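Local structure of CCMAN5 (Cellulosimicrobium cellulans, 2XSG) at residues Q536-Q541 / L583-N588; Q541-A547 / I590-A594; W620-I624 / G636-T640; R568-E573 / L606-W610. The protein probably hydrolyses alpha-mannosidic linkages as a calcium-binding family 92 glycoside hydrolase, and enables mannose-6-phosphate modification of yeast-made lysosomal enzymes. All coordinates share one frame; numbering follows the deposited sequence.

Contact 1: Q536-Q541 / L583-N588; sequences QGTLWQ and LHSNAN. With CA (calcium ion), chain C.
Gln541 NE2 donates to Leu583 O at 3.0 Å, with the acceptor close to the plane of the amide. The other end of that amide, OE1, takes the N-H of Thr538 from above its carbonyl plane. Both ends of the amide are thus engaged, which fixes its rotation. Asn588 ND2 donates to Gln536 O at 3.0 Å in a bent bond (136°). A water joins Thr538 OG1 to Leu583 O.

Thr538 is the N-cap of the short helix that starts at Leu539. Its OG1 accepts from Gln541 N, and with the bond from Thr538 N to Gln541 OE1 this makes a capping box. A leucine in place of Gln541 would probably leave Leu583 O without its amide donor and Thr538 N without its capping acceptor.

The metal link runs through Asn588. With CG anti to the backbone N (chi1 -151°), one amide serves both sides: ND2 meets Gln536 O, and Asn588 OD1 binds the calcium ion at 2.4 Å. Glu589 and Asp662 bind the same ion.

Apolar packing is concentrated at Trp540. Leu583 CD1 sits over one face of the indole, 3.5 Å from the centroid of the Trp540 five-membered ring, a CH-pi contact.

Contact 2: Q541-A547 / I590-A594; sequences QYHWYDA and IDLQA
Water 3 is gripped from both segments. It donates to Gln541 O at 2.8 Å and to Ile590 O at 2.9 Å, and it accepts from Gln593 NE2 at 3.1 Å. The water therefore bridges two buried backbone carbonyls and a side-chain amide. Gln593 brings its amide there by a bend at chi2 (-76°). Gln593 NE2 also lies 3.0 Å from Trp544 O.

Each segment contains a type I beta turn. One, from Tyr542 to Tyr545, carries the chain on from helix 539-542. The other runs from Asp591 to Ala594, in the loop between helices 560-570 and 604-616. The contact packs these two turns together inside the catalytic domain, close to the calcium site.

Ile590 supplies the largest apolar part. Its CG2 lies over one face of the Tyr542 ring, 3.8 Å from the ring centroid and shifted toward the rim. Ile590 CD1 reaches further along the same side chain, 3.5 Å from Tyr542 OH. That hydroxyl is hydrogen-bonded to Tyr535 O.

The Asp591 carboxylate lies against the aliphatic part of Gln541, with Asp591 OD2 3.6 Å from Gln541 CG. Carboxylate and amide planes are 23° apart. Asp591 CB also touches Gln541 O.

Contact 3: W620-I624 / G636-T640; sequences WNRYI and GGEFT
An antiparallel bridge pairs Tyr623 with Glu638, joining the end of strand 618-623 to the start of strand 638-646. The two residues form a non-hydrogen-bonded pair. The bonds lie on either side of it: Phe639 N donates to Arg622 O at 2.9 Å, and Ile624 N donates to Gly637 O at 3.0 Å.

Arg622 and Glu638 run side by side and point the same way. The arginine chain is fully extended from CG to NE (chi2 and chi3 both 174°), which carries the guanidinium level with the carboxylate. It grips Glu638 side-on in a salt bridge. Arg622 NE reaches Glu638 OE1 at 3.0 Å from above the carboxylate plane. Arg622 NH2 reaches Glu638 OE2 at 3.0 Å on the syn side, somewhat out of plane. The two planes are 69° apart. Tyr623 OH, hydrogen-bonded to Ala527 O, lies over the face of the guanidinium.

These strands belong to a small three-stranded antiparallel sheet, in which 638-646 is the central strand. Lys580 forms a second salt bridge with Glu638 OE1, tying the sheet to the loop that follows helix 560-570.

Apolar packing involves Phe639. Ile624 CG2 lies over one ring face, 3.7 Å from the Phe639 centroid. The ring edge faces Tyr623 O, and Asn621 CB touches Phe639 CE2 at 3.7 Å.

Contact 4: R568-E573 / L606-W610; sequences RHMFGE and LTQKW
The indole of Trp610 is covered on both faces and bonded at its edge. Phe571 CD1 lies over the centre of one face, 3.7 Å from Trp610 CD2. The phenyl and the five-membered ring are oblique, with planes 45° apart. On the opposite face lies Lys609 CE, from the preceding residue of the same helix, shifted toward the rim. At the edge is the Glu573 carboxylate, its plane turned 80° from the indole.

Glu573 OE2 accepts two bonds. Trp610 NE1 donates to Glu573 OE2 at 2.7 Å, with the oxygen 17° out of the ring plane. Lys609 NZ forms a salt bridge at 2.6 Å to Glu573 OE2, on that oxygen's syn lone pair. A bend at chi2 of Glu573 and another at chi3 of Lys609 let the two charged ends meet beside the indole. A phenylalanine in place of Trp610 would probably leave Glu573 OE2 without its indole N-H and uncover part of Phe571.

Glu573 completes the Schellman motif that ends helix 560-570. Gly572 is the C-prime residue, Glu573 N bonds to Arg568 O, and Gly572 N bonds to His569 O. The contact thus joins the end of this helix to helix 604-616.

Leu606 CD1 adds a flank contact, 3.7 Å from Arg568 NH1. Glu603 is the salt-bridge partner of that arginine.

From the N terminus, helix 539-542 comes first and serves contacts 1 and 2, which share Gln541. Contact 1 closes the loop from 541 to 583, and contact 2 closes that from 547 to 590; the two cross along the chain. Contact 4 opens within both, at the end of helix 560-570, and closes the loop from 573 to 606 on helix 604-616, so it crosses them too. Met570 links it inward: its O is a probable acceptor for Leu583 N, and its side chain touches Gln541, Trp544 and Asp591. Contact 3 follows in series, a short strand pairing that closes the loop from 624 to 636. Tyr623 packs there against Gln541, Leu583 and Ser585, joining the small sheet to the helix start and the loop leading to the calcium site.

Contact 1: Q536-Q541 / L583-N588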
loop_
_atom_site.group_PDB
_atom_site.type_symbol
_atom_site.label_atom_id
_atom_site.label_comp_id
_atom_site.label_asym_id
_atom_site.label_seq_id
_atom_site.Cartn_x
_atom_site.Cartn_y
_atom_site.Cartn_z
ATOM N N GLN A 536 14.981 2.432 -9.862
ATOM C CA GLN A 536 14.843 1.372 -8.867
ATOM C C GLN A 536 14.843 -0.045 -9.459
ATOM O O GLN A 536 14.154 -0.939 -8.950
ATOM C CB GLN A 536 13.572 1.569 -8.056
ATOM C CG GLN A 536 13.636 2.565 -6.908
ATOM C CD GLN A 536 12.337 2.489 -6.093
ATOM O OE1 GLN A 536 11.330 3.092 -6.471
ATOM N NE2 GLN A 536 12.352 1.717 -4.983
ATOM N N GLY A 537 15.632 -0.255 -10.515
ATOM C CA GLY A 537 15.792 -1.601 -11.063
ATOM C C GLY A 537 16.816 -1.748 -12.168
ATOM O O GLY A 537 17.534 -0.795 -12.510
ATOM N N THR A 538 16.861 -2.958 -12.731
ATOM C CA THR A 538 17.842 -3.339 -13.736
ATOM C C THR A 538 17.118 -3.624 -15.045
ATOM O O THR A 538 15.889 -3.816 -15.055
ATOM C CB THR A 538 18.579 -4.641 -13.343
ATOM O OG1 THR A 538 17.685 -5.745 -13.489
ATOM C CG2 THR A 538 19.105 -4.592 -11.914
ATOM N N LEU A 539 17.873 -3.689 -16.135
ATOM C CA LEU A 539 17.305 -4.053 -17.434
ATOM C C LEU A 539 16.642 -5.447 -17.436
ATOM O O LEU A 539 15.552 -5.598 -17.965
ATOM C CB LEU A 539 18.334 -3.897 -18.560
ATOM C CG LEU A 539 18.687 -2.428 -18.846
ATOM C CD1 LEU A 539 20.037 -2.303 -19.497
ATOM C CD2 LEU A 539 17.617 -1.726 -19.672
ATOM N N TRP A 540 17.279 -6.447 -16.821
ATOM C CA TRP A 540 16.655 -7.776 -16.678
ATOM C C TRP A 540 15.288 -7.707 -15.992
ATOM O O TRP A 540 14.375 -8.458 -16.349
ATOM C CB TRP A 540 17.535 -8.721 -15.895
ATOM C CG TRP A 540 18.569 -9.447 -16.697
ATOM C CD1 TRP A 540 19.879 -9.125 -16.816
ATOM C CD2 TRP A 540 18.373 -10.640 -17.471
ATOM N NE1 TRP A 540 20.518 -10.035 -17.627
ATOM C CE2 TRP A 540 19.615 -10.976 -18.038
ATOM C CE3 TRP A 540 17.261 -11.444 -17.753
ATOM C CZ2 TRP A 540 19.789 -12.091 -18.859
ATOM C CZ3 TRP A 540 17.436 -12.562 -18.567
ATOM C CH2 TRP A 540 18.697 -12.865 -19.115
ATOM N N GLN A 541 15.157 -6.817 -15.011
ATOM C CA GLN A 541 13.917 -6.687 -14.235
ATOM C C GLN A 541 12.854 -5.911 -15.039
ATOM O O GLN A 541 11.689 -6.328 -15.135
ATOM C CB GLN A 541 14.215 -6.031 -12.877
ATOM C CG GLN A 541 15.063 -6.936 -11.948
ATOM C CD GLN A 541 15.794 -6.181 -10.840
ATOM O OE1 GLN A 541 15.641 -4.964 -10.689
ATOM N NE2 GLN A 541 16.597 -6.911 -10.044
ATOM N N LEU A 583 18.750 -12.717 -10.635
ATOM C CA LEU A 583 18.565 -11.449 -11.380
ATOM C C LEU A 583 17.228 -10.800 -11.052
ATOM O O LEU A 583 17.037 -9.591 -11.267
ATOM C CB LEU A 583 18.687 -11.681 -12.895
ATOM C CG LEU A 583 19.986 -12.355 -13.346
ATOM C CD1 LEU A 583 20.078 -12.367 -14.855
ATOM C CD2 LEU A 583 21.218 -11.680 -12.719
ATOM N N HIS A 584 16.314 -11.609 -10.520
ATOM C CA HIS A 584 15.037 -11.123 -10.019
ATOM C C HIS A 584 15.236 -10.380 -8.697
ATOM O O HIS A 584 16.096 -10.761 -7.893
ATOM C CB HIS A 584 14.099 -12.309 -9.797
ATOM C CG HIS A 584 12.808 -11.944 -9.138
ATOM N ND1 HIS A 584 12.432 -12.437 -7.905
ATOM C CD2 HIS A 584 11.795 -11.154 -9.553
ATOM C CE1 HIS A 584 11.249 -11.946 -7.580
ATOM N NE2 HIS A 584 10.840 -11.167 -8.564
ATOM N N SER A 585 14.441 -9.333 -8.467
ATOM C CA SER A 585 14.411 -8.689 -7.154
ATOM C C SER A 585 13.099 -8.965 -6.445
ATOM O O SER A 585 12.019 -8.807 -7.038
ATOM C CB SER A 585 14.648 -7.185 -7.248
ATOM O OG SER A 585 14.651 -6.601 -5.947
ATOM N N ASN A 586 13.191 -9.361 -5.174
ATOM C CA ASN A 586 12.007 -9.495 -4.305
ATOM C C ASN A 586 11.656 -8.219 -3.524
ATOM O O ASN A 586 10.584 -8.124 -2.930
ATOM C CB ASN A 586 12.195 -10.648 -3.308
ATOM C CG ASN A 586 12.517 -11.961 -3.991
ATOM O OD1 ASN A 586 13.591 -12.553 -3.776
ATOM N ND2 ASN A 586 11.623 -12.404 -4.836
ATOM N N ALA A 587 12.551 -7.237 -3.545
ATOM C CA ALA A 587 12.478 -6.106 -2.620
ATOM C C ALA A 587 11.693 -4.930 -3.186
ATOM O O ALA A 587 11.334 -4.008 -2.446
ATOM C CB ALA A 587 13.895 -5.663 -2.211
ATOM N N ASN A 588 11.433 -4.970 -4.491
ATOM C CA ASN A 588 10.697 -3.921 -5.198
ATOM C C ASN A 588 9.638 -4.497 -6.139
ATOM O O ASN A 588 9.644 -5.706 -6.445
ATOM C CB ASN A 588 11.666 -3.059 -6.004
ATOM C CG ASN A 588 11.182 -1.652 -6.181
ATOM O OD1 ASN A 588 10.417 -1.140 -5.366
ATOM N ND2 ASN A 588 11.620 -1.007 -7.255
HETATM CA CA CA C . 9.079 -0.119 -3.699
HETATM O O HOH W 1 18.857 -8.068 -12.716
HETATM O O HOH W 2 9.408 -1.970 -2.129
#

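Contact 2: Q541-A547 / I590-A594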
loop_
_atom_site.group_PDB
_atom_site.type_symbol
_atom_site.label_atom_id
_atom_site.label_comp_id
_atom_site.label_asym_id
_atom_site.label_seq_id
_atom_site.Cartn_x
_atom_site.Cartn_y
_atom_site.Cartn_z
ATOM N N GLN A 541 15.157 -6.817 -15.011
ATOM C CA GLN A 541 13.917 -6.687 -14.235
ATOM C C GLN A 541 12.854 -5.911 -15.039
ATOM O O GLN A 541 11.689 -6.328 -15.135
ATOM C CB GLN A 541 14.215 -6.031 -12.877
ATOM C CG GLN A 541 15.063 -6.936 -11.948
ATOM C CD GLN A 541 15.794 -6.181 -10.840
ATOM O OE1 GLN A 541 15.641 -4.964 -10.689
ATOM N NE2 GLN A 541 16.597 -6.911 -10.044
ATOM N N TYR A 542 13.269 -4.795 -15.630
ATOM C CA TYR A 542 12.411 -4.030 -16.531
ATOM C C TYR A 542 12.121 -4.723 -17.862
ATOM O O TYR A 542 11.132 -4.386 -18.522
ATOM C CB TYR A 542 13.013 -2.656 -16.799
ATOM C CG TYR A 542 12.648 -1.602 -15.800
ATOM C CD1 TYR A 542 13.373 -1.434 -14.616
ATOM C CD2 TYR A 542 11.591 -0.745 -16.047
ATOM C CE1 TYR A 542 13.031 -0.433 -13.698
ATOM C CE2 TYR A 542 11.241 0.250 -15.142
ATOM C CZ TYR A 542 11.967 0.404 -13.982
ATOM O OH TYR A 542 11.577 1.406 -13.127
ATOM N N HIS A 543 12.957 -5.678 -18.270
ATOM C CA HIS A 543 12.711 -6.430 -19.511
ATOM C C HIS A 543 11.257 -6.933 -19.672
ATOM O O HIS A 543 10.676 -6.862 -20.777
ATOM C CB HIS A 543 13.690 -7.600 -19.682
ATOM C CG HIS A 543 13.475 -8.365 -20.956
ATOM N ND1 HIS A 543 12.939 -9.633 -20.981
ATOM C CD2 HIS A 543 13.655 -8.010 -22.251
ATOM C CE1 HIS A 543 12.824 -10.042 -22.233
ATOM N NE2 HIS A 543 13.246 -9.071 -23.024
ATOM N N TRP A 544 10.692 -7.419 -18.565
ATOM C CA TRP A 544 9.389 -8.081 -18.521
ATOM C C TRP A 544 8.226 -7.094 -18.326
ATOM O O TRP A 544 7.082 -7.519 -18.157
ATOM C CB TRP A 544 9.364 -9.150 -17.401
ATOM C CG TRP A 544 10.579 -10.044 -17.400
ATOM C CD1 TRP A 544 11.663 -9.959 -16.572
ATOM C CD2 TRP A 544 10.830 -11.153 -18.281
ATOM N NE1 TRP A 544 12.579 -10.951 -16.886
ATOM C CE2 TRP A 544 12.096 -11.687 -17.935
ATOM C CE3 TRP A 544 10.111 -11.740 -19.339
ATOM C CZ2 TRP A 544 12.655 -12.781 -18.602
ATOM C CZ3 TRP A 544 10.674 -12.818 -20.010
ATOM C CH2 TRP A 544 11.940 -13.321 -19.641
ATOM N N TYR A 545 8.512 -5.790 -18.355
ATOM C CA TYR A 545 7.526 -4.784 -17.942
ATOM C C TYR A 545 6.221 -4.793 -18.729
ATOM O O TYR A 545 5.127 -4.618 -18.153
ATOM C CB TYR A 545 8.120 -3.369 -17.944
ATOM C CG TYR A 545 7.338 -2.381 -17.106
ATOM C CD1 TYR A 545 6.284 -1.640 -17.654
ATOM C CD2 TYR A 545 7.655 -2.175 -15.764
ATOM C CE1 TYR A 545 5.568 -0.721 -16.879
ATOM C CE2 TYR A 545 6.944 -1.251 -14.980
ATOM C CZ TYR A 545 5.905 -0.542 -15.540
ATOM O OH TYR A 545 5.214 0.358 -14.755
ATOM N N ASP A 546 6.326 -5.000 -20.039
ATOM C CA ASP A 546 5.156 -4.877 -20.889
ATOM C C ASP A 546 4.327 -6.154 -20.832
ATOM O O ASP A 546 4.237 -6.927 -21.794
ATOM C CB ASP A 546 5.562 -4.408 -22.302
ATOM C CG ASP A 546 6.003 -2.951 -22.306
ATOM O OD1 ASP A 546 5.593 -2.214 -21.372
ATOM O OD2 ASP A 546 6.745 -2.538 -23.215
ATOM N N ALA A 547 3.749 -6.366 -19.643
ATOM C CA ALA A 547 3.124 -7.625 -19.282
ATOM C C ALA A 547 1.799 -7.907 -20.000
ATOM O O ALA A 547 1.220 -8.987 -19.826
ATOM C CB ALA A 547 2.947 -7.718 -17.756
ATOM N N ILE A 590 9.020 -3.707 -9.370
ATOM C CA ILE A 590 9.328 -3.641 -10.792
ATOM C C ILE A 590 9.074 -4.989 -11.479
ATOM O O ILE A 590 8.363 -5.063 -12.485
ATOM C CB ILE A 590 10.790 -3.184 -11.051
ATOM C CG1 ILE A 590 11.030 -1.734 -10.568
ATOM C CG2 ILE A 590 11.163 -3.366 -12.536
ATOM C CD1 ILE A 590 9.924 -0.737 -10.893
ATOM N N ASP A 591 9.661 -6.057 -10.939
ATOM C CA ASP A 591 9.442 -7.376 -11.545
ATOM C C ASP A 591 8.672 -8.331 -10.631
ATOM O O ASP A 591 8.989 -9.520 -10.550
ATOM C CB ASP A 591 10.737 -7.964 -12.135
ATOM C CG ASP A 591 11.796 -8.287 -11.083
ATOM O OD1 ASP A 591 11.964 -7.541 -10.096
ATOM O OD2 ASP A 591 12.489 -9.307 -11.268
ATOM N N LEU A 592 7.633 -7.797 -9.973
ATOM C CA LEU A 592 6.765 -8.580 -9.079
ATOM C C LEU A 592 6.184 -9.816 -9.753
ATOM O O LEU A 592 5.986 -10.858 -9.105
ATOM C CB LEU A 592 5.572 -7.754 -8.591
ATOM C CG LEU A 592 5.549 -6.944 -7.297
ATOM C CD1 LEU A 592 4.211 -6.174 -7.200
ATOM C CD2 LEU A 592 5.767 -7.822 -6.064
ATOM N N GLN A 593 5.861 -9.665 -11.036
ATOM C CA GLN A 593 5.214 -10.724 -11.795
ATOM C C GLN A 593 6.194 -11.793 -12.247
ATOM O O GLN A 593 5.769 -12.851 -12.691
ATOM C CB GLN A 593 4.470 -10.141 -13.007
ATOM C CG GLN A 593 5.323 -9.829 -14.227
ATOM C CD GLN A 593 6.166 -8.578 -14.113
ATOM O OE1 GLN A 593 6.468 -8.086 -13.015
ATOM N NE2 GLN A 593 6.569 -8.048 -15.270
ATOM N N ALA A 594 7.496 -11.523 -12.153
ATOM C CA ALA A 594 8.503 -12.411 -12.780
ATOM C C ALA A 594 8.439 -13.881 -12.363
ATOM O O ALA A 594 8.644 -14.750 -13.199
ATOM C CB ALA A 594 9.904 -11.871 -12.615
HETATM O O HOH W 3 8.876 -5.997 -15.151
#

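Contact 3: W620-I624 / G636-T640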
loop_
_atom_site.group_PDB
_atom_site.type_symbol
_atom_site.label_atom_id
_atom_site.label_comp_id
_atom_site.label_asym_id
_atom_site.label_seq_id
_atom_site.Cartn_x
_atom_site.Cartn_y
_atom_site.Cartn_z
ATOM N N TRP A 620 17.522 -16.762 -2.112
ATOM C CA TRP A 620 18.650 -15.883 -2.415
ATOM C C TRP A 620 18.167 -14.498 -2.809
ATOM O O TRP A 620 17.287 -14.350 -3.657
ATOM C CB TRP A 620 19.500 -16.460 -3.542
ATOM C CG TRP A 620 20.424 -17.527 -3.062
ATOM C CD1 TRP A 620 20.383 -18.862 -3.387
ATOM C CD2 TRP A 620 21.513 -17.363 -2.148
ATOM N NE1 TRP A 620 21.399 -19.524 -2.748
ATOM C CE2 TRP A 620 22.104 -18.637 -1.975
ATOM C CE3 TRP A 620 22.066 -16.262 -1.478
ATOM C CZ2 TRP A 620 23.222 -18.839 -1.152
ATOM C CZ3 TRP A 620 23.173 -16.466 -0.652
ATOM C CH2 TRP A 620 23.737 -17.747 -0.495
ATOM N N ASN A 621 18.741 -13.489 -2.161
ATOM C CA ASN A 621 18.418 -12.099 -2.454
ATOM C C ASN A 621 19.651 -11.305 -2.810
ATOM O O ASN A 621 20.537 -11.111 -1.973
ATOM C CB ASN A 621 17.668 -11.461 -1.291
ATOM C CG ASN A 621 16.240 -11.941 -1.216
ATOM O OD1 ASN A 621 15.352 -11.351 -1.829
ATOM N ND2 ASN A 621 16.022 -13.061 -0.529
ATOM N N ARG A 622 19.711 -10.895 -4.078
ATOM C CA ARG A 622 20.809 -10.091 -4.594
ATOM C C ARG A 622 20.517 -8.596 -4.486
ATOM O O ARG A 622 21.418 -7.792 -4.212
ATOM C CB ARG A 622 21.130 -10.469 -6.055
ATOM C CG ARG A 622 22.177 -9.549 -6.711
ATOM C CD ARG A 622 22.614 -10.004 -8.101
ATOM N NE ARG A 622 23.494 -9.001 -8.724
ATOM C CZ ARG A 622 24.003 -9.079 -9.955
ATOM N NH1 ARG A 622 23.780 -10.131 -10.734
ATOM N NH2 ARG A 622 24.768 -8.096 -10.402
ATOM N N TYR A 623 19.258 -8.217 -4.684
ATOM C CA TYR A 623 18.917 -6.801 -4.776
ATOM C C TYR A 623 18.100 -6.237 -3.608
ATOM O O TYR A 623 17.202 -6.889 -3.084
ATOM C CB TYR A 623 18.186 -6.530 -6.091
ATOM C CG TYR A 623 18.998 -6.847 -7.344
ATOM C CD1 TYR A 623 18.858 -8.073 -7.994
ATOM C CD2 TYR A 623 19.861 -5.911 -7.895
ATOM C CE1 TYR A 623 19.574 -8.363 -9.154
ATOM C CE2 TYR A 623 20.599 -6.199 -9.045
ATOM C CZ TYR A 623 20.443 -7.424 -9.668
ATOM O OH TYR A 623 21.152 -7.717 -10.814
ATOM N N ILE A 624 18.440 -5.006 -3.221
ATOM C CA ILE A 624 17.608 -4.177 -2.326
ATOM C C ILE A 624 16.825 -3.201 -3.201
ATOM O O ILE A 624 16.926 -3.271 -4.422
ATOM C CB ILE A 624 18.454 -3.440 -1.221
ATOM C CG1 ILE A 624 19.697 -2.763 -1.820
ATOM C CG2 ILE A 624 18.855 -4.431 -0.108
ATOM C CD1 ILE A 624 20.464 -1.863 -0.846
ATOM N N GLY A 636 25.385 -0.229 -4.389
ATOM C CA GLY A 636 25.098 -0.344 -5.818
ATOM C C GLY A 636 23.776 -1.040 -6.072
ATOM O O GLY A 636 23.623 -1.698 -7.096
ATOM N N GLY A 637 22.827 -0.892 -5.135
ATOM C CA GLY A 637 21.503 -1.532 -5.227
ATOM C C GLY A 637 21.469 -3.006 -4.839
ATOM O O GLY A 637 20.451 -3.697 -5.033
ATOM N N GLU A 638 22.562 -3.499 -4.266
ATOM C CA GLU A 638 22.649 -4.927 -3.953
ATOM C C GLU A 638 23.005 -5.217 -2.492
ATOM O O GLU A 638 23.647 -4.391 -1.827
ATOM C CB GLU A 638 23.651 -5.604 -4.891
ATOM C CG GLU A 638 23.326 -5.371 -6.358
ATOM C CD GLU A 638 24.211 -6.131 -7.322
ATOM O OE1 GLU A 638 24.926 -7.050 -6.893
ATOM O OE2 GLU A 638 24.183 -5.800 -8.527
ATOM N N PHE A 639 22.553 -6.377 -2.013
ATOM C CA PHE A 639 23.093 -7.021 -0.807
ATOM C C PHE A 639 24.533 -7.431 -1.127
ATOM O O PHE A 639 24.760 -8.188 -2.070
ATOM C CB PHE A 639 22.330 -8.313 -0.458
ATOM C CG PHE A 639 20.925 -8.113 0.088
ATOM C CD1 PHE A 639 20.709 -7.952 1.448
ATOM C CD2 PHE A 639 19.818 -8.160 -0.762
ATOM C CE1 PHE A 639 19.403 -7.795 1.959
ATOM C CE2 PHE A 639 18.505 -8.014 -0.272
ATOM C CZ PHE A 639 18.299 -7.823 1.088
ATOM N N THR A 640 25.501 -6.959 -0.343
ATOM C CA THR A 640 26.916 -7.303 -0.575
ATOM C C THR A 640 27.487 -7.927 0.700
ATOM O O THR A 640 27.874 -7.198 1.622
ATOM C CB THR A 640 27.760 -6.075 -0.930
ATOM O OG1 THR A 640 27.647 -5.124 0.133
ATOM C CG2 THR A 640 27.291 -5.424 -2.256
#

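Contact 4: R568-E573 / L606-W610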
loop_
_atom_site.group_PDB
_atom_site.type_symbol
_atom_site.label_atom_id
_atom_site.label_comp_id
_atom_site.label_asym_id
_atom_site.label_seq_id
_atom_site.Cartn_x
_atom_site.Cartn_y
_atom_site.Cartn_z
ATOM N N ARG A 568 14.848 -19.030 -16.966
ATOM C CA ARG A 568 15.730 -19.820 -16.123
ATOM C C ARG A 568 16.945 -19.039 -15.617
ATOM O O ARG A 568 17.269 -19.130 -14.446
ATOM C CB ARG A 568 16.130 -21.130 -16.815
ATOM C CG ARG A 568 14.905 -22.009 -17.137
ATOM C CD ARG A 568 15.253 -23.299 -17.863
ATOM N NE ARG A 568 15.966 -24.195 -16.958
ATOM C CZ ARG A 568 15.424 -25.220 -16.303
ATOM N NH1 ARG A 568 14.156 -25.532 -16.457
ATOM N NH2 ARG A 568 16.179 -25.941 -15.501
ATOM N N HIS A 569 17.600 -18.271 -16.487
ATOM C CA HIS A 569 18.738 -17.435 -16.095
ATOM C C HIS A 569 18.333 -16.312 -15.119
ATOM O O HIS A 569 19.075 -16.015 -14.168
ATOM C CB HIS A 569 19.406 -16.818 -17.329
ATOM C CG HIS A 569 20.772 -16.272 -17.060
ATOM N ND1 HIS A 569 21.854 -17.080 -16.784
ATOM C CD2 HIS A 569 21.235 -15.000 -17.018
ATOM C CE1 HIS A 569 22.925 -16.332 -16.587
ATOM N NE2 HIS A 569 22.579 -15.065 -16.727
ATOM N N MET A 570 17.167 -15.703 -15.356
ATOM C CA MET A 570 16.584 -14.683 -14.451
ATOM C C MET A 570 16.562 -15.131 -12.988
ATOM O O MET A 570 16.756 -14.331 -12.066
ATOM C CB MET A 570 15.154 -14.364 -14.878
ATOM C CG MET A 570 14.496 -13.219 -14.102
ATOM S SD MET A 570 15.092 -11.651 -14.746
ATOM C CE MET A 570 14.236 -10.496 -13.680
ATOM N N PHE A 571 16.318 -16.415 -12.780
ATOM C CA PHE A 571 16.249 -16.975 -11.434
ATOM C C PHE A 571 17.436 -17.845 -11.021
ATOM O O PHE A 571 17.348 -18.586 -10.032
ATOM C CB PHE A 571 14.913 -17.705 -11.246
ATOM C CG PHE A 571 13.774 -16.776 -11.100
ATOM C CD1 PHE A 571 13.276 -16.465 -9.836
ATOM C CD2 PHE A 571 13.225 -16.154 -12.218
ATOM C CE1 PHE A 571 12.227 -15.560 -9.699
ATOM C CE2 PHE A 571 12.186 -15.252 -12.085
ATOM C CZ PHE A 571 11.692 -14.951 -10.824
ATOM N N GLY A 572 18.542 -17.728 -11.754
ATOM C CA GLY A 572 19.776 -18.465 -11.455
ATOM C C GLY A 572 19.602 -19.971 -11.337
ATOM O O GLY A 572 20.262 -20.605 -10.521
ATOM N N GLU A 573 18.718 -20.544 -12.151
ATOM C CA GLU A 573 18.410 -21.990 -12.079
ATOM C C GLU A 573 19.616 -22.901 -12.346
ATOM O O GLU A 573 19.693 -24.025 -11.818
ATOM C CB GLU A 573 17.265 -22.352 -13.034
ATOM C CG GLU A 573 15.891 -21.920 -12.552
ATOM C CD GLU A 573 15.373 -22.746 -11.372
ATOM O OE1 GLU A 573 15.870 -23.865 -11.135
ATOM O OE2 GLU A 573 14.469 -22.264 -10.661
ATOM N N LEU A 606 8.014 -24.489 -12.217
ATOM C CA LEU A 606 8.993 -23.533 -11.699
ATOM C C LEU A 606 8.326 -22.305 -11.086
ATOM O O LEU A 606 8.826 -21.743 -10.117
ATOM C CB LEU A 606 10.012 -23.122 -12.777
ATOM C CG LEU A 606 10.998 -24.197 -13.291
ATOM C CD1 LEU A 606 11.851 -23.603 -14.385
ATOM C CD2 LEU A 606 11.886 -24.775 -12.167
ATOM N N THR A 607 7.196 -21.900 -11.652
ATOM C CA THR A 607 6.369 -20.836 -11.085
ATOM C C THR A 607 5.883 -21.269 -9.698
ATOM O O THR A 607 6.028 -20.534 -8.715
ATOM C CB THR A 607 5.211 -20.455 -12.045
ATOM O OG1 THR A 607 5.712 -19.565 -13.054
ATOM C CG2 THR A 607 4.045 -19.753 -11.306
ATOM N N GLN A 608 5.375 -22.493 -9.614
ATOM C CA GLN A 608 4.923 -23.050 -8.342
ATOM C C GLN A 608 6.030 -23.057 -7.303
ATOM O O GLN A 608 5.818 -22.625 -6.167
ATOM C CB GLN A 608 4.379 -24.463 -8.546
ATOM C CG GLN A 608 3.127 -24.477 -9.400
ATOM C CD GLN A 608 3.013 -25.725 -10.257
ATOM O OE1 GLN A 608 3.386 -26.825 -9.837
ATOM N NE2 GLN A 608 2.492 -25.558 -11.459
ATOM N N LYS A 609 7.208 -23.534 -7.695
ATOM C CA LYS A 609 8.363 -23.548 -6.795
ATOM C C LYS A 609 8.687 -22.155 -6.279
ATOM O O LYS A 609 8.800 -21.942 -5.062
ATOM C CB LYS A 609 9.603 -24.134 -7.486
ATOM C CG LYS A 609 10.817 -24.295 -6.542
ATOM C CD LYS A 609 12.123 -24.732 -7.255
ATOM C CE LYS A 609 12.600 -23.645 -8.226
ATOM N NZ LYS A 609 13.941 -23.929 -8.796
ATOM N N TRP A 610 8.841 -21.215 -7.204
ATOM C CA TRP A 610 9.260 -19.861 -6.854
ATOM C C TRP A 610 8.232 -19.087 -6.060
ATOM O O TRP A 610 8.601 -18.335 -5.148
ATOM C CB TRP A 610 9.702 -19.081 -8.103
ATOM C CG TRP A 610 11.073 -19.521 -8.511
ATOM C CD1 TRP A 610 11.421 -20.240 -9.630
ATOM C CD2 TRP A 610 12.280 -19.333 -7.758
ATOM N NE1 TRP A 610 12.779 -20.478 -9.624
ATOM C CE2 TRP A 610 13.327 -19.929 -8.491
ATOM C CE3 TRP A 610 12.582 -18.681 -6.546
ATOM C CZ2 TRP A 610 14.650 -19.908 -8.051
ATOM C CZ3 TRP A 610 13.897 -18.666 -6.105
ATOM C CH2 TRP A 610 14.915 -19.273 -6.858
#